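Glutathione S-transferase (Sphingobium chungbukense, PDB 6M1T) is a bacterial beta-class enzyme that binds glutathione and probably transfers it to electrophilic compounds, a reaction associated with detoxification. Local coordinates at residues Leu3-Ser6 against Cys10-Ala13; Ala128-Leu133 against Ser173-Leu178; Ser96-Leu101 against Asp155-Val160. One frame throughout, in Å; residues are numbered along the deposited sequence.

From the N terminus, interaction 1 closes first, and over the shortest span of chain: three residues separate its segments, and it joins strand 2-5 to the start of helix 12-21 in the thioredoxin-like part, beside glutathione. Interactions 2 and 3 lie among the C-terminal helices, and their segments alternate along the chain, so they cross. Interaction 3 opens at 96-101 and closes at 155-160; interaction 2 opens between them, at 128-133, and closes last at 173-178. Interactions 1 and 3 meet where Leu-12 and Ala-13 pack on Ile-156, Tyr-157 and Val-160, tying the two parts of the fold together. Interactions 2 and 3 touch through His-132 and Phe-100. Interactions 1 and 2 do not touch.

Interaction 1: Leu3-Ser6 against Cys10-Ala13; sequences LFIS and CSLA. With GSH (glutathione), chain C.
Leu-3, Phe-4, Ile-5 and Ser-6 all meet Ser-11 at the strand-to-helix connection of the beta-alpha-beta unit of the thioredoxin-like glutathione S-transferase fold, where strand 2-5 hands over to helix 12-21. Cys-10, in the loop that leads to the helix, points away from the strand, and its SG lies 3.1 Å from SG2 of glutathione, a close approach but far too long for a disulfide. The backbone O of Cys-10 accepts from ND2 of Asn-66, another glutathione-binding residue, and also from the amide of Ala-13, which probably steadies the cysteine's backbone.

Ser-11 carries the contact. With OG set between its own backbone N and carbonyl carbon (chi1 49°), the hydroxyl reaches the end of the strand and accepts a nearly straight hydrogen bond from Ser-6 N (N to OG 3.1 Å, 166° at the hydrogen). The same OG donates to a water at 2.7 Å, and that water donates in turn to Ser-6 O at 2.9 Å. One hydroxyl thus grips both backbone polar groups of Ser-6, directly and through water. Ser-11 CB packs beside the strand, 3.9 Å from Ile-5 CG2, while Leu-3 CD2 comes to 3.9 Å from the backbone O of Ser-11.

Leu-12 turns from the strand to helices 153-162 and 189-198. Ala-13 packs on Ile-156, Tyr-157 and Val-160, and in its backbone bond Ala-13 N lies 3.1 Å from Cys-10 O.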
loop_
_atom_site.group_PDB
_atom_site.type_symbol
_atom_site.label_atom_id
_atom_site.label_comp_id
_atom_site.label_asym_id
_atom_site.label_seq_id
_atom_site.Cartn_x
_atom_site.Cartn_y
_atom_site.Cartn_z
ATOM N N LEU A 3 -17.751 9.954 -4.667
ATOM C CA LEU A 3 -16.284 9.992 -4.638
ATOM C C LEU A 3 -15.795 11.410 -4.302
ATOM O O LEU A 3 -16.189 12.346 -4.992
ATOM C CB LEU A 3 -15.754 9.566 -6.009
ATOM C CG LEU A 3 -14.242 9.506 -6.059
ATOM C CD1 LEU A 3 -13.687 8.348 -5.207
ATOM C CD2 LEU A 3 -13.781 9.404 -7.513
ATOM N N PHE A 4 -14.935 11.524 -3.283
ATOM C CA PHE A 4 -14.319 12.784 -2.834
ATOM C C PHE A 4 -12.979 12.917 -3.513
ATOM O O PHE A 4 -12.174 11.982 -3.396
ATOM C CB PHE A 4 -14.207 12.846 -1.306
ATOM C CG PHE A 4 -15.563 12.886 -0.661
ATOM C CD1 PHE A 4 -16.299 11.727 -0.479
ATOM C CD2 PHE A 4 -16.134 14.099 -0.314
ATOM C CE1 PHE A 4 -17.563 11.779 0.090
ATOM C CE2 PHE A 4 -17.391 14.145 0.260
ATOM C CZ PHE A 4 -18.108 12.986 0.458
ATOM N N ILE A 5 -12.826 14.011 -4.249
ATOM C CA ILE A 5 -11.668 14.268 -5.123
ATOM C C ILE A 5 -11.015 15.612 -4.818
ATOM O O ILE A 5 -11.650 16.518 -4.279
ATOM C CB ILE A 5 -12.071 14.191 -6.610
ATOM C CG1 ILE A 5 -12.998 15.317 -7.063
ATOM C CG2 ILE A 5 -12.659 12.829 -6.906
ATOM C CD1 ILE A 5 -12.979 15.503 -8.587
ATOM N N SER A 6 -9.794 15.724 -5.331
ATOM C CA SER A 6 -9.113 17.006 -5.615
ATOM C C SER A 6 -8.526 16.891 -7.027
ATOM O O SER A 6 -7.839 15.927 -7.336
ATOM C CB SER A 6 -8.074 17.265 -4.547
ATOM O OG SER A 6 -7.451 18.509 -4.810
ATOM N N CYS A 10 -4.403 11.800 -6.546
ATOM C CA CYS A 10 -4.477 10.337 -6.783
ATOM C C CYS A 10 -5.950 9.895 -6.813
ATOM O O CYS A 10 -6.234 8.762 -7.353
ATOM C CB CYS A 10 -3.654 9.567 -5.764
ATOM S SG CYS A 10 -4.293 9.954 -4.123
ATOM N N SER A 11 -6.891 10.744 -6.362
ATOM C CA SER A 11 -8.363 10.530 -6.517
ATOM C C SER A 11 -8.821 10.433 -7.982
ATOM O O SER A 11 -9.939 9.854 -8.230
ATOM C CB SER A 11 -9.169 11.578 -5.765
ATOM O OG SER A 11 -8.717 12.884 -6.044
ATOM N N LEU A 12 -8.045 10.972 -8.928
ATOM C CA LEU A 12 -8.368 10.786 -10.376
ATOM C C LEU A 12 -8.489 9.291 -10.695
ATOM O O LEU A 12 -9.276 8.936 -11.559
ATOM C CB LEU A 12 -7.319 11.512 -11.209
ATOM C CG LEU A 12 -7.458 11.449 -12.726
ATOM C CD1 LEU A 12 -8.780 12.041 -13.219
ATOM C CD2 LEU A 12 -6.296 12.184 -13.348
ATOM N N ALA A 13 -7.755 8.408 -10.002
ATOM C CA ALA A 13 -7.730 6.979 -10.355
ATOM C C ALA A 13 -9.116 6.353 -10.176
ATOM O O ALA A 13 -9.695 5.838 -11.158
ATOM C CB ALA A 13 -6.654 6.233 -9.604
HETATM N N1 GSH C . -2.526 6.064 1.128
HETATM C CA1 GSH C . -3.597 6.926 0.598
HETATM C C1 GSH C . -4.302 6.227 -0.573
HETATM O O11 GSH C . -3.638 5.375 -1.178
HETATM O O12 GSH C . -5.504 6.583 -0.823
HETATM C CB1 GSH C . -2.958 8.246 0.156
HETATM C CG1 GSH C . -3.936 9.360 -0.104
HETATM C CD1 GSH C . -3.181 10.669 -0.324
HETATM O OE1 GSH C . -2.026 10.856 0.082
HETATM N N2 GSH C . -3.869 11.625 -0.933
HETATM C CA2 GSH C . -3.401 12.973 -1.186
HETATM C C2 GSH C . -4.006 13.972 -0.214
HETATM O O2 GSH C . -5.218 13.964 -0.001
HETATM C CB2 GSH C . -3.677 13.403 -2.626
HETATM S SG2 GSH C . -2.624 12.568 -3.854
HETATM N N3 GSH C . -3.155 14.758 0.419
HETATM C CA3 GSH C . -3.581 15.781 1.343
HETATM C C3 GSH C . -2.901 15.664 2.710
HETATM O O31 GSH C . -2.252 14.626 2.949
HETATM O O32 GSH C . -3.067 16.609 3.511
HETATM O O HOH W 1 -9.296 13.675 -8.530
#

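Interaction 2: Ala128-Leu133 against Ser173-Leu178; sequences AVKNHL and SAYPNL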
loop_
_atom_site.group_PDB
_atom_site.type_symbol
_atom_site.label_atom_id
_atom_site.label_comp_id
_atom_site.label_asym_id
_atom_site.label_seq_id
_atom_site.Cartn_x
_atom_site.Cartn_y
_atom_site.Cartn_z
ATOM N N ALA A 128 14.816 9.159 -6.685
ATOM C CA ALA A 128 13.971 7.993 -6.356
ATOM C C ALA A 128 12.885 7.845 -7.426
ATOM O O ALA A 128 12.649 6.735 -7.859
ATOM C CB ALA A 128 13.380 8.144 -4.977
ATOM N N VAL A 129 12.247 8.940 -7.812
ATOM C CA VAL A 129 11.161 8.926 -8.835
ATOM C C VAL A 129 11.744 8.481 -10.184
ATOM O O VAL A 129 11.154 7.559 -10.813
ATOM C CB VAL A 129 10.474 10.289 -8.945
ATOM C CG1 VAL A 129 9.628 10.338 -10.209
ATOM C CG2 VAL A 129 9.660 10.583 -7.679
ATOM N N LYS A 130 12.884 9.051 -10.597
ATOM C CA LYS A 130 13.523 8.717 -11.907
ATOM C C LYS A 130 13.937 7.245 -11.917
ATOM O O LYS A 130 13.748 6.584 -12.968
ATOM C CB LYS A 130 14.651 9.716 -12.196
ATOM C CG LYS A 130 14.133 11.120 -12.466
ATOM C CD LYS A 130 15.086 12.047 -13.194
ATOM C CE LYS A 130 16.015 12.783 -12.258
ATOM N NZ LYS A 130 16.931 13.678 -13.002
ATOM N N ASN A 131 14.369 6.698 -10.772
ATOM C CA ASN A 131 14.669 5.247 -10.611
ATOM C C ASN A 131 13.424 4.380 -10.845
ATOM O O ASN A 131 13.487 3.313 -11.553
ATOM C CB ASN A 131 15.216 4.942 -9.214
ATOM C CG ASN A 131 16.703 5.192 -9.067
ATOM O OD1 ASN A 131 17.259 4.958 -7.994
ATOM N ND2 ASN A 131 17.349 5.683 -10.115
ATOM N N HIS A 132 12.318 4.737 -10.194
ATOM C CA HIS A 132 11.021 4.047 -10.346
ATOM C C HIS A 132 10.603 4.083 -11.823
ATOM O O HIS A 132 10.069 3.074 -12.303
ATOM C CB HIS A 132 9.975 4.708 -9.427
ATOM C CG HIS A 132 10.043 4.206 -8.023
ATOM N ND1 HIS A 132 9.965 2.861 -7.730
ATOM C CD2 HIS A 132 10.101 4.843 -6.827
ATOM C CE1 HIS A 132 9.995 2.678 -6.417
ATOM N NE2 HIS A 132 10.085 3.860 -5.841
ATOM N N LEU A 133 10.760 5.229 -12.458
ATOM C CA LEU A 133 10.302 5.470 -13.845
ATOM C C LEU A 133 11.133 4.543 -14.785
ATOM O O LEU A 133 10.535 3.899 -15.640
ATOM C CB LEU A 133 10.459 6.960 -14.174
ATOM C CG LEU A 133 9.443 7.952 -13.575
ATOM C CD1 LEU A 133 9.838 9.399 -13.792
ATOM C CD2 LEU A 133 8.039 7.721 -14.094
ATOM N N SER A 173 10.361 12.281 -21.623
ATOM C CA SER A 173 11.026 11.801 -22.877
ATOM C C SER A 173 11.977 10.619 -22.608
ATOM O O SER A 173 12.052 9.695 -23.462
ATOM C CB SER A 173 11.755 12.921 -23.599
ATOM O OG SER A 173 10.833 13.658 -24.372
ATOM N N ALA A 174 12.685 10.603 -21.478
ATOM C CA ALA A 174 13.605 9.499 -21.123
ATOM C C ALA A 174 12.883 8.147 -21.026
ATOM O O ALA A 174 13.586 7.129 -20.979
ATOM C CB ALA A 174 14.338 9.823 -19.845
ATOM N N TYR A 175 11.545 8.087 -20.970
ATOM C CA TYR A 175 10.797 6.835 -20.662
ATOM C C TYR A 175 9.779 6.573 -21.767
ATOM O O TYR A 175 8.575 6.665 -21.548
ATOM C CB TYR A 175 10.193 6.937 -19.251
ATOM C CG TYR A 175 11.165 7.486 -18.232
ATOM C CD1 TYR A 175 12.219 6.706 -17.774
ATOM C CD2 TYR A 175 11.080 8.793 -17.773
ATOM C CE1 TYR A 175 13.134 7.188 -16.850
ATOM C CE2 TYR A 175 12.007 9.299 -16.870
ATOM C CZ TYR A 175 13.044 8.500 -16.419
ATOM O OH TYR A 175 13.966 8.950 -15.505
ATOM N N PRO A 176 10.205 6.211 -23.004
ATOM C CA PRO A 176 9.290 6.260 -24.141
ATOM C C PRO A 176 8.258 5.130 -24.089
ATOM O O PRO A 176 7.246 5.290 -24.684
ATOM C CB PRO A 176 10.254 6.111 -25.348
ATOM C CG PRO A 176 11.354 5.238 -24.818
ATOM C CD PRO A 176 11.540 5.712 -23.379
ATOM N N ASN A 177 8.519 4.031 -23.384
ATOM C CA ASN A 177 7.521 2.952 -23.182
ATOM C C ASN A 177 6.410 3.499 -22.257
ATOM O O ASN A 177 5.243 3.204 -22.524
ATOM C CB ASN A 177 8.142 1.654 -22.657
ATOM C CG ASN A 177 9.352 1.251 -23.480
ATOM O OD1 ASN A 177 9.387 1.533 -24.683
ATOM N ND2 ASN A 177 10.341 0.631 -22.844
ATOM N N LEU A 178 6.761 4.324 -21.272
ATOM C CA LEU A 178 5.755 4.987 -20.386
ATOM C C LEU A 178 4.937 5.970 -21.222
ATOM O O LEU A 178 3.726 5.821 -21.187
ATOM C CB LEU A 178 6.453 5.665 -19.206
ATOM C CG LEU A 178 7.192 4.710 -18.270
ATOM C CD1 LEU A 178 7.672 5.447 -17.047
ATOM C CD2 LEU A 178 6.333 3.532 -17.845
#
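Tyr-175 lays one face of its ring on Leu-133, and this CH-pi contact is the centre of a junction inside the all-helical C-terminal domain of the glutathione S-transferase fold, where helix 119-139 meets the start of helix 176-186. Leu-133 CB sits 3.7 Å from the ring centroid and only 9° off the ring normal, almost exactly above the middle. The leucine side chain stands roughly perpendicular to the tyrosine, and its CD1 carries the contact on to Tyr-175 CE2 at 3.8 Å. At the far end of the ring, the aliphatic part of Lys-130 lies against the phenol oxygen, with CB 3.5 Å from OH; the lysine chain then bends at chi3 and leads its amino group away. Leu-178 completes the first shell: its CD1 lies 3.7 Å from Leu-133 CD2 and 3.5 Å from Leu-133 O.

The methyl of Ala-174 backs the ring, 3.8 Å above the centre of the face opposite Leu-133, and the phenol ring is thereby clamped between two aliphatic carbons. Leu-133 is itself packed on Phe-105, Leu-162 and Ile-170, and Leu-178 rests on Leu-136 and Leu-162. Leu-178 also lines the pocket of a bound cysteine, together with Leu-162, Met-172, Gly-179 and Cys-182.

Further out, Asp-137 of helix 119-139 fastens the beginning of the other helix. Tyr-175 occupies the N-cap position, and three residues later, in the first helical turn, Leu-178 N donates to Asp-137 OD1, while Asn-177 ND2 donates to Asp-137 O.

Interaction 3: Ser96-Leu101 against Asp155-Val160; sequences SRLSFL and DIYLFV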
loop_
_atom_site.group_PDB
_atom_site.type_symbol
_atom_site.label_atom_id
_atom_site.label_comp_id
_atom_site.label_asym_id
_atom_site.label_seq_id
_atom_site.Cartn_x
_atom_site.Cartn_y
_atom_site.Cartn_z
ATOM N N SER A 96 -0.662 -6.651 -5.337
ATOM C CA SER A 96 0.800 -6.395 -5.270
ATOM C C SER A 96 1.105 -5.096 -6.003
ATOM O O SER A 96 1.750 -4.165 -5.421
ATOM C CB SER A 96 1.601 -7.560 -5.846
ATOM O OG SER A 96 2.992 -7.318 -5.768
ATOM N N ARG A 97 0.630 -4.986 -7.243
ATOM C CA ARG A 97 0.910 -3.770 -8.029
ATOM C C ARG A 97 0.244 -2.566 -7.329
ATOM O O ARG A 97 0.866 -1.496 -7.327
ATOM C CB ARG A 97 0.525 -3.953 -9.506
ATOM C CG ARG A 97 1.487 -4.807 -10.345
ATOM C CD ARG A 97 2.986 -4.531 -10.211
ATOM N NE ARG A 97 3.527 -5.179 -9.011
ATOM C CZ ARG A 97 4.667 -4.870 -8.365
ATOM N NH1 ARG A 97 4.964 -5.547 -7.280
ATOM N NH2 ARG A 97 5.508 -3.938 -8.783
ATOM N N LEU A 98 -0.983 -2.697 -6.820
ATOM C CA LEU A 98 -1.652 -1.528 -6.172
ATOM C C LEU A 98 -0.866 -1.124 -4.916
ATOM O O LEU A 98 -0.751 0.117 -4.675
ATOM C CB LEU A 98 -3.114 -1.846 -5.864
ATOM C CG LEU A 98 -3.996 -2.175 -7.089
ATOM C CD1 LEU A 98 -5.376 -2.555 -6.621
ATOM C CD2 LEU A 98 -4.030 -0.995 -8.078
ATOM N N SER A 99 -0.354 -2.096 -4.143
ATOM C CA SER A 99 0.421 -1.827 -2.891
ATOM C C SER A 99 1.741 -1.154 -3.277
ATOM O O SER A 99 2.136 -0.175 -2.613
ATOM C CB SER A 99 0.604 -3.068 -1.957
ATOM O OG SER A 99 1.682 -2.537 -1.172
ATOM N N PHE A 100 2.395 -1.580 -4.364
ATOM C CA PHE A 100 3.644 -0.944 -4.808
ATOM C C PHE A 100 3.381 0.520 -5.216
ATOM O O PHE A 100 4.177 1.440 -4.867
ATOM C CB PHE A 100 4.268 -1.695 -5.985
ATOM C CG PHE A 100 5.403 -0.944 -6.580
ATOM C CD1 PHE A 100 6.680 -1.039 -6.058
ATOM C CD2 PHE A 100 5.195 -0.168 -7.707
ATOM C CE1 PHE A 100 7.741 -0.348 -6.635
ATOM C CE2 PHE A 100 6.246 0.538 -8.269
ATOM C CZ PHE A 100 7.522 0.436 -7.751
ATOM N N LEU A 101 2.303 0.763 -5.965
ATOM C CA LEU A 101 2.005 2.135 -6.434
ATOM C C LEU A 101 1.716 3.067 -5.227
ATOM O O LEU A 101 2.244 4.160 -5.225
ATOM C CB LEU A 101 0.821 2.062 -7.393
ATOM C CG LEU A 101 1.146 1.386 -8.731
ATOM C CD1 LEU A 101 -0.112 1.259 -9.579
ATOM C CD2 LEU A 101 2.199 2.155 -9.454
ATOM N N ASP A 155 -3.438 -0.235 -14.079
ATOM C CA ASP A 155 -3.051 0.680 -15.192
ATOM C C ASP A 155 -3.641 2.076 -14.886
ATOM O O ASP A 155 -3.006 3.090 -15.135
ATOM C CB ASP A 155 -3.586 0.197 -16.550
ATOM C CG ASP A 155 -3.058 -1.171 -16.982
ATOM O OD1 ASP A 155 -1.857 -1.286 -17.170
ATOM O OD2 ASP A 155 -3.843 -2.103 -17.063
ATOM N N ILE A 156 -4.885 2.131 -14.442
ATOM C CA ILE A 156 -5.526 3.445 -14.157
ATOM C C ILE A 156 -4.680 4.182 -13.105
ATOM O O ILE A 156 -4.376 5.342 -13.256
ATOM C CB ILE A 156 -6.975 3.274 -13.704
ATOM C CG1 ILE A 156 -7.877 2.693 -14.813
ATOM C CG2 ILE A 156 -7.448 4.657 -13.233
ATOM C CD1 ILE A 156 -9.287 2.348 -14.319
ATOM N N TYR A 157 -4.320 3.498 -12.043
ATOM C CA TYR A 157 -3.575 4.097 -10.904
ATOM C C TYR A 157 -2.181 4.560 -11.351
ATOM O O TYR A 157 -1.805 5.717 -11.102
ATOM C CB TYR A 157 -3.516 3.036 -9.832
ATOM C CG TYR A 157 -3.165 3.489 -8.442
ATOM C CD1 TYR A 157 -3.341 4.790 -7.996
ATOM C CD2 TYR A 157 -2.771 2.524 -7.533
ATOM C CE1 TYR A 157 -3.037 5.137 -6.679
ATOM C CE2 TYR A 157 -2.500 2.841 -6.217
ATOM C CZ TYR A 157 -2.646 4.143 -5.785
ATOM O OH TYR A 157 -2.314 4.424 -4.480
ATOM N N LEU A 158 -1.461 3.711 -12.111
ATOM C CA LEU A 158 -0.116 4.060 -12.621
ATOM C C LEU A 158 -0.256 5.263 -13.540
ATOM O O LEU A 158 0.528 6.209 -13.377
ATOM C CB LEU A 158 0.533 2.884 -13.354
ATOM C CG LEU A 158 1.885 3.166 -14.007
ATOM C CD1 LEU A 158 2.899 3.722 -12.992
ATOM C CD2 LEU A 158 2.406 1.895 -14.686
ATOM N N PHE A 159 -1.215 5.200 -14.480
ATOM C CA PHE A 159 -1.441 6.301 -15.458
ATOM C C PHE A 159 -1.566 7.639 -14.732
ATOM O O PHE A 159 -0.924 8.598 -15.093
ATOM C CB PHE A 159 -2.724 6.050 -16.237
ATOM C CG PHE A 159 -3.128 7.182 -17.124
ATOM C CD1 PHE A 159 -2.516 7.331 -18.357
ATOM C CD2 PHE A 159 -4.191 8.014 -16.786
ATOM C CE1 PHE A 159 -2.921 8.322 -19.238
ATOM C CE2 PHE A 159 -4.595 9.006 -17.670
ATOM C CZ PHE A 159 -3.939 9.177 -18.875
ATOM N N VAL A 160 -2.353 7.677 -13.644
ATOM C CA VAL A 160 -2.567 8.942 -12.892
ATOM C C VAL A 160 -1.233 9.475 -12.357
ATOM O O VAL A 160 -0.926 10.650 -12.576
ATOM C CB VAL A 160 -3.640 8.808 -11.801
ATOM C CG1 VAL A 160 -3.636 10.023 -10.883
ATOM C CG2 VAL A 160 -4.992 8.584 -12.423
#
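Leu-98 and Leu-101 both meet Tyr-157, and Leu-101 alone also meets Leu-158, joining helices 89-108 and 153-162 in the helical core of the C-terminal domain. The segments run nearly parallel, their axes 19° apart in direction and 10.1 Å at closest approach.

Apolar contacts dominate. Leu-101 lies alongside Tyr-157, the two side chains pointing opposite ways, with Leu-101 CD1 3.6 Å from Tyr-157 CD2 and Leu-101 CB equally close to Tyr-157 CD2 and CE2. Leu-98 CD2 reaches Tyr-157 CD2 at 3.8 Å, and Leu-101 CD2 meets Leu-158 CD1 at 3.9 Å. Tyr-157 has CG opposite its backbone N (chi1 -163°), which carries the ring across to the other helix.

One polar atom joins in: Leu-98 O lies at the ring edge, near its plane, 3.6 Å from Tyr-157 CE2. No hydrogen bond spans the two segments; Ser-96 OG accepts from Arg-97 NH1 at 3.1 Å and also bonds Thr-64 O of the second subunit.

With an alanine in place of Tyr-157 the ring is gone, and Leu-98 and Leu-101 would probably border a gap, with glutathione and Asn-66 losing a neighbour.

The chemistry thus divides by face: inward, closely fitted aliphatic and aromatic carbons probably help to hold the ring of Tyr-157 at the glutathione pocket; outward, the hydroxyl of Ser-96 bonds the dimer partner.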